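Side-chain contact in aminotransferase class I and II (Streptococcus suis 89/1591, PDB 3OP7), which probably transfers amino groups between amino acids and keto acids with the help of pyridoxal phosphate: residues C323-L326 with L327-G331. Numbering follows the deposited sequence.
Sequences CLQL and LQEHG
Leu326 reaches His330 one helical turn on: Leu326 CD1 lies 4.2 Å from CD2 of His330, set obliquely to the ring, while O of Leu326 accepts the backbone N-H of His330, N to O 2.9 Å. With CG anti to the backbone N (chi1 172°), the isobutyl group lies in the buried side of the helix against Leu364 and Phe367 of helix 354-368, where a branched hydrocarbon fits well. Leu327 has nearly the same side-chain torsions, and its CB rests 3.3 Å from the O of Cys323, the acceptor for its own N-H. Its buried side chain touches His16 of helix 8-16 and Leu333 of strand 332-333. This is the C-terminal end of amphipathic helix 319-330, which packs against helices 8-16 and 354-368 in this aminotransferase chain. The extended chain of Gln325 runs alongside that of Glu329, pointing the same way, amide and carboxylate planes only 10° apart; NE2 of Gln325 is 4.1 Å from OE2 of Glu329, too far for a hydrogen bond, and both polar ends suit the helix's more open side. Gly331, with positive phi (72°), a conformation glycine adopts easily, follows the helix; its N still bonds to the O of Leu327 at 2.9 Å, and its backbone then pairs with Ile21 and Tyr22.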
loop_
_atom_site.group_PDB
_atom_site.type_symbol
_atom_site.label_atom_id
_atom_site.label_comp_id
_atom_site.label_asym_id
_atom_site.label_seq_id
_atom_site.Cartn_x
_atom_site.Cartn_y
_atom_site.Cartn_z
ATOM N N CYS A 323 -14.329 4.501 28.010
ATOM C CA CYS A 323 -14.381 3.406 27.054
ATOM C C CYS A 323 -13.628 2.139 27.496
ATOM O O CYS A 323 -14.054 1.031 27.167
ATOM C CB CYS A 323 -13.861 3.859 25.694
ATOM S SG CYS A 323 -14.993 5.026 24.843
ATOM N N LEU A 324 -12.505 2.300 28.205
ATOM C CA LEU A 324 -11.774 1.150 28.766
ATOM C C LEU A 324 -12.646 0.419 29.786
ATOM O O LEU A 324 -12.725 -0.810 29.799
ATOM C CB LEU A 324 -10.468 1.590 29.445
ATOM C CG LEU A 324 -9.287 2.057 28.565
ATOM C CD1 LEU A 324 -8.261 2.826 29.446
ATOM C CD2 LEU A 324 -8.645 0.875 27.843
ATOM N N GLN A 325 -13.290 1.191 30.650
ATOM C CA GLN A 325 -14.183 0.621 31.655
ATOM C C GLN A 325 -15.398 -0.052 31.041
ATOM O O GLN A 325 -15.766 -1.141 31.460
ATOM C CB GLN A 325 -14.648 1.696 32.615
ATOM C CG GLN A 325 -13.583 2.171 33.552
ATOM C CD GLN A 325 -14.145 3.120 34.611
ATOM O OE1 GLN A 325 -13.449 4.031 35.076
ATOM N NE2 GLN A 325 -15.413 2.923 34.975
ATOM N N LEU A 326 -16.027 0.601 30.069
ATOM C CA LEU A 326 -17.159 0.009 29.340
ATOM C C LEU A 326 -16.752 -1.314 28.676
ATOM O O LEU A 326 -17.482 -2.324 28.727
ATOM C CB LEU A 326 -17.660 0.982 28.274
ATOM C CG LEU A 326 -18.708 0.462 27.293
ATOM C CD1 LEU A 326 -20.059 0.272 28.003
ATOM C CD2 LEU A 326 -18.786 1.381 26.083
ATOM N N LEU A 327 -15.568 -1.319 28.091
ATOM C CA LEU A 327 -15.048 -2.529 27.461
ATOM C C LEU A 327 -14.841 -3.640 28.502
ATOM O O LEU A 327 -15.312 -4.762 28.303
ATOM C CB LEU A 327 -13.745 -2.226 26.705
ATOM C CG LEU A 327 -13.035 -3.389 26.004
ATOM C CD1 LEU A 327 -13.935 -3.954 24.919
ATOM C CD2 LEU A 327 -11.706 -2.912 25.387
ATOM N N GLN A 328 -14.167 -3.337 29.613
ATOM C CA GLN A 328 -13.845 -4.329 30.644
ATOM C C GLN A 328 -15.116 -4.884 31.294
ATOM O O GLN A 328 -15.248 -6.086 31.537
ATOM C CB GLN A 328 -12.950 -3.698 31.726
ATOM C CG GLN A 328 -11.529 -3.328 31.264
ATOM C CD GLN A 328 -10.812 -2.402 32.242
ATOM O OE1 GLN A 328 -11.286 -2.155 33.350
ATOM N NE2 GLN A 328 -9.661 -1.888 31.827
ATOM N N GLU A 329 -16.044 -3.984 31.585
ATOM C CA GLU A 329 -17.265 -4.345 32.310
ATOM C C GLU A 329 -18.421 -4.929 31.471
ATOM O O GLU A 329 -19.199 -5.729 31.999
ATOM C CB GLU A 329 -17.776 -3.139 33.098
ATOM C CG GLU A 329 -16.840 -2.734 34.213
ATOM C CD GLU A 329 -17.478 -1.739 35.181
ATOM O OE1 GLU A 329 -18.713 -1.787 35.377
ATOM O OE2 GLU A 329 -16.742 -0.906 35.742
ATOM N N HIS A 330 -18.566 -4.501 30.224
ATOM C CA HIS A 330 -19.696 -4.923 29.366
ATOM C C HIS A 330 -19.328 -5.441 28.001
ATOM O O HIS A 330 -20.205 -5.891 27.244
ATOM C CB HIS A 330 -20.683 -3.776 29.212
ATOM C CG HIS A 330 -21.267 -3.346 30.512
ATOM N ND1 HIS A 330 -22.123 -4.145 31.237
ATOM C CD2 HIS A 330 -21.066 -2.235 31.258
ATOM C CE1 HIS A 330 -22.447 -3.528 32.357
ATOM N NE2 HIS A 330 -21.826 -2.364 32.390
ATOM N N GLY A 331 -18.039 -5.376 27.669
ATOM C CA GLY A 331 -17.551 -5.867 26.408
ATOM C C GLY A 331 -17.911 -5.038 25.181
ATOM O O GLY A 331 -17.791 -5.538 24.079
#